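Local coordinates for protein 4-oxalocrotonate decarboxylase NahK (Pseudomonas putida, PDB 5D2K) that catalyses the metal-assisted decarboxylation of (3E)-2-oxohex-3-enedioate to 2-oxopent-4-enoate and carbon dioxide in the breakdown of naphthalene, at residues Ile54-Arg57 and Lys58-Gly62; Asp46-Asp49 and Val50-Ile54. The protein carries 1 engineered substitution. All blocks are in the same frame, centred on the assembly; numbering follows the deposited sequence. Where two conformers were deposited one is given.

Contact 1 (Ile54-Arg57 and Lys58-Gly62). With EDO (1,2-ethanediol), chain E.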
# COMPACT_ATOMS: atom_id res chain seq x y z
N ILE A 54 10.47 8.44 8.20
CA ILE A 54 9.18 9.12 8.04
C ILE A 54 8.17 8.51 9.01
O ILE A 54 7.41 9.24 9.67
CB ILE A 54 8.67 9.04 6.59
CG1 ILE A 54 9.62 9.81 5.65
CG2 ILE A 54 7.28 9.63 6.49
CD1 ILE A 54 9.22 9.73 4.18
N ARG A 55 8.15 7.18 9.10
CA ARG A 55 7.29 6.52 10.09
C ARG A 55 7.56 7.05 11.51
O ARG A 55 6.61 7.34 12.25
CB ARG A 55 7.49 4.99 10.06
CG ARG A 55 6.57 4.26 11.03
CD ARG A 55 6.78 2.75 11.02
NE ARG A 55 6.07 2.14 12.15
CZ ARG A 55 5.59 0.90 12.15
NH1 ARG A 55 5.74 0.13 11.08
NH2 ARG A 55 4.95 0.44 13.21
N ARG A 56 8.84 7.20 11.87
CA ARG A 56 9.19 7.72 13.18
C ARG A 56 8.69 9.16 13.39
O ARG A 56 8.18 9.50 14.46
CB ARG A 56 10.71 7.66 13.40
CG ARG A 56 11.10 7.92 14.86
CD ARG A 56 12.52 8.48 14.99
NE ARG A 56 12.65 9.74 14.26
CZ ARG A 56 12.21 10.92 14.70
NH1 ARG A 56 11.61 11.01 15.89
NH2 ARG A 56 12.36 12.00 13.96
N ARG A 57 8.82 10.00 12.37
CA ARG A 57 8.32 11.37 12.45
C ARG A 57 6.82 11.37 12.75
O ARG A 57 6.33 12.15 13.58
CB ARG A 57 8.60 12.13 11.15
CG ARG A 57 10.09 12.37 10.88
CD ARG A 57 10.31 13.04 9.51
NE ARG A 57 9.73 14.38 9.42
CZ ARG A 57 10.32 15.48 9.89
NH1 ARG A 57 11.51 15.41 10.47
NH2 ARG A 57 9.71 16.66 9.78
N LYS A 58 6.08 10.48 12.09
CA LYS A 58 4.64 10.44 12.28
C LYS A 58 4.30 9.92 13.67
O LYS A 58 3.42 10.46 14.33
CB LYS A 58 3.97 9.60 11.19
CG LYS A 58 4.07 10.24 9.81
CD LYS A 58 3.09 9.61 8.82
CE LYS A 58 3.25 10.20 7.43
NZ LYS A 58 3.07 11.70 7.41
N GLU A 59 4.99 8.87 14.12
CA GLU A 59 4.78 8.32 15.45
C GLU A 59 5.08 9.36 16.54
O GLU A 59 4.37 9.44 17.55
CB GLU A 59 5.66 7.08 15.67
CG GLU A 59 5.22 5.84 14.89
CD GLU A 59 6.29 4.75 14.85
OE1 GLU A 59 7.50 5.08 14.98
OE2 GLU A 59 5.93 3.56 14.69
N ALA A 60 6.15 10.13 16.32
CA ALA A 60 6.59 11.11 17.31
C ALA A 60 5.58 12.23 17.50
O ALA A 60 5.52 12.83 18.58
CB ALA A 60 7.94 11.70 16.90
N ARG A 61 4.78 12.51 16.48
CA ARG A 61 3.77 13.56 16.63
C ARG A 61 2.40 12.98 16.99
O ARG A 61 1.40 13.70 16.97
CB ARG A 61 3.69 14.45 15.38
CG ARG A 61 3.04 13.88 14.12
CD ARG A 61 2.99 14.94 12.99
NE ARG A 61 4.32 15.34 12.52
CZ ARG A 61 4.94 14.81 11.47
NH1 ARG A 61 6.16 15.23 11.12
NH2 ARG A 61 4.37 13.83 10.77
N GLY A 62 2.37 11.69 17.32
CA GLY A 62 1.17 11.09 17.88
C GLY A 62 0.32 10.24 16.93
O GLY A 62 -0.71 9.70 17.35
C1 EDO E . 2.81 -2.47 12.27
O1 EDO E . 3.08 -1.71 13.45
C2 EDO E . 4.02 -3.34 11.97
O2 EDO E . 5.10 -2.54 11.47
O HOH W 1 3.97 1.94 15.63
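The last turns of helix 44-60, closed by a Schellman motif, bring R55 and E59 together one turn apart in an i to i+4 salt bridge. In the E59 conformer given, R55 NE donates to E59 OE2 at 2.9 Å along a nearly straight line, 170° at the hydrogen. The acceptor lies close to the guanidinium plane but is met from above the carboxylate plane, the two planes standing 70° apart. With CG anti to the backbone N (chi1 -177°), the extended R55 chain leads outward from the helix, and the edge of its guanidinium meets the E59 carboxylate. A water accepts from R55 NH2 and donates to E59 OE2 at 2.7 Å. The same guanidinium holds an ethanediol, probably from the crystallisation liquor, NH1 bonding its O2 at 2.8 Å and NH2 its O1. With R55 cut back to an alanine, the E59 carboxylate is likely to lose its charged mate and become freer to turn, and the water to lose its second anchor. Elsewhere on the helix, the R61 guanidinium lies with one face over R57 O, CZ 3.7 Å from that oxygen. R57 NE and R61 NH1 come within 4.0 Å of each other, a closeness that E23 of helix 12-27, salt-bridged to both arginines, probably offsets. K58 sends its ammonium to E23, E26 and the hydroxyl of Y94, while its CE touches I54 CG2 at 4.2 Å. Backbone bonds weaken at the end: A60 N reaches R56 O at 2.8 Å, but R61 N to R57 O is weak. G62, at positive phi, is the C-prime residue of the Schellman motif, and its N bonds E59 O. Long basic chains thus suit a helix end with acidic neighbours, which probably balance their charge.

Contact 2 (Asp46-Asp49 and Val50-Ile54)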
# COMPACT_ATOMS: atom_id res chain seq x y z
N ASP A 46 19.13 2.34 1.94
CA ASP A 46 19.01 3.80 2.12
C ASP A 46 17.54 4.24 2.10
O ASP A 46 17.08 4.99 2.96
CB ASP A 46 19.74 4.58 1.02
CG ASP A 46 21.26 4.54 1.15
OD1 ASP A 46 21.80 4.57 2.28
OD2 ASP A 46 21.90 4.52 0.08
N ALA A 47 16.82 3.78 1.09
CA ALA A 47 15.44 4.19 0.88
C ALA A 47 14.54 3.70 2.01
O ALA A 47 13.66 4.44 2.47
CB ALA A 47 14.94 3.68 -0.47
N TYR A 48 14.76 2.48 2.48
CA TYR A 48 13.94 2.00 3.59
C TYR A 48 14.31 2.73 4.89
O TYR A 48 13.44 2.96 5.73
CB TYR A 48 14.05 0.48 3.75
CG TYR A 48 13.08 -0.28 2.84
CD1 TYR A 48 11.70 -0.23 3.06
CD2 TYR A 48 13.54 -1.02 1.76
CE1 TYR A 48 10.81 -0.92 2.23
CE2 TYR A 48 12.66 -1.72 0.93
CZ TYR A 48 11.30 -1.66 1.17
OH TYR A 48 10.42 -2.33 0.34
N ASP A 49 15.58 3.13 5.03
CA ASP A 49 15.98 3.97 6.17
C ASP A 49 15.16 5.26 6.17
O ASP A 49 14.66 5.69 7.21
CB ASP A 49 17.48 4.34 6.12
CG ASP A 49 18.40 3.19 6.54
OD1 ASP A 49 17.93 2.15 7.04
OD2 ASP A 49 19.63 3.36 6.37
N VAL A 50 15.04 5.87 4.99
CA VAL A 50 14.27 7.09 4.88
C VAL A 50 12.79 6.83 5.20
O VAL A 50 12.18 7.58 5.96
CB VAL A 50 14.42 7.71 3.47
CG1 VAL A 50 13.44 8.87 3.27
CG2 VAL A 50 15.86 8.19 3.26
N GLN A 51 12.22 5.76 4.64
CA GLN A 51 10.83 5.42 4.91
C GLN A 51 10.55 5.21 6.40
O GLN A 51 9.56 5.73 6.94
CB GLN A 51 10.41 4.16 4.15
CG GLN A 51 8.90 3.89 4.29
CD GLN A 51 8.49 2.52 3.78
OE1 GLN A 51 8.11 1.65 4.56
NE2 GLN A 51 8.54 2.34 2.46
N TRP A 52 11.42 4.45 7.07
CA TRP A 52 11.20 4.19 8.49
C TRP A 52 11.42 5.45 9.33
O TRP A 52 10.85 5.59 10.41
CB TRP A 52 12.09 3.04 8.98
CG TRP A 52 11.60 1.67 8.60
CD1 TRP A 52 11.82 1.02 7.42
CD2 TRP A 52 10.82 0.77 9.41
NE1 TRP A 52 11.23 -0.22 7.44
CE2 TRP A 52 10.60 -0.40 8.65
CE3 TRP A 52 10.28 0.85 10.70
CZ2 TRP A 52 9.87 -1.49 9.14
CZ3 TRP A 52 9.55 -0.24 11.19
CH2 TRP A 52 9.35 -1.39 10.40
N GLU A 53 12.23 6.39 8.83
CA GLU A 53 12.38 7.66 9.53
C GLU A 53 11.11 8.50 9.37
O GLU A 53 10.71 9.18 10.30
CB GLU A 53 13.61 8.42 9.03
CG GLU A 53 13.76 9.85 9.56
CD GLU A 53 13.82 10.01 11.07
OE1 GLU A 53 14.04 9.02 11.81
OE2 GLU A 53 13.66 11.17 11.51
N ILE A 54 10.47 8.44 8.20
CA ILE A 54 9.18 9.12 8.04
C ILE A 54 8.17 8.51 9.01
O ILE A 54 7.41 9.24 9.67
CB ILE A 54 8.67 9.04 6.59
CG1 ILE A 54 9.62 9.81 5.65
CG2 ILE A 54 7.28 9.63 6.49
CD1 ILE A 54 9.22 9.73 4.18
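Y48 O accepts the shortest backbone bond here, from W52 N at 2.8 Å and 166° at the hydrogen. The indole of W52 comes to the same oxygen edge-on, its CD1 only 3.0 Å from Y48 O and close to the ring plane. Having CG anti to the carbonyl carbon (chi1 -78°) lays the W52 ring back along the helix, where CD1 also meets Y48 CB at 4.3 Å. Q51 runs alongside Y48, both pointing the same way, and its NE2 lies 4.0 Å from Y48 CE1, with ring and amide planes 68° apart. That amide is not spent on the tyrosine: NE2 donates to the backbone oxygens of V164 and Y88, a good use for a buried glutamine. Y88 also stacks on Y48, its backbone N-H donates to Y48 OH, and its hydroxyl bonds W52 NE1. V50 CG2, beside the backbone N, lies back against the D46 carbonyl, 3.4 Å from D46 O, and the valine also meets A165 of helix 160-165. D49 turns its carboxylate to R8 and R227, while D46 is bonded by T9, L10 and T43. This is the regular i to i+4 pattern of an alpha helix, with its aromatic and amide side turned to strand 87-92 and helix 160-165.

Both contacts lie on helix 44-60, with centres 12 Å apart: contact 2 covers its N-terminal and middle turns, contact 1 its last turns and the loop residues that follow. They share I54, where the range of contact 2 ends and that of contact 1 begins; its side chain packs against F90 of strand 87-92 and against helix 12-27. The helix thus packs with its side chains against strands 87-92 and 65-71 and against helix 12-27. The salt bridge from E53 to R56 links the two ranges further. Neither range reaches the bound 2-oxoadipate: the side chain of Q51 lies about 10 Å from it and that of I54 about 14 Å, so the helix borders the active-site region without entering it.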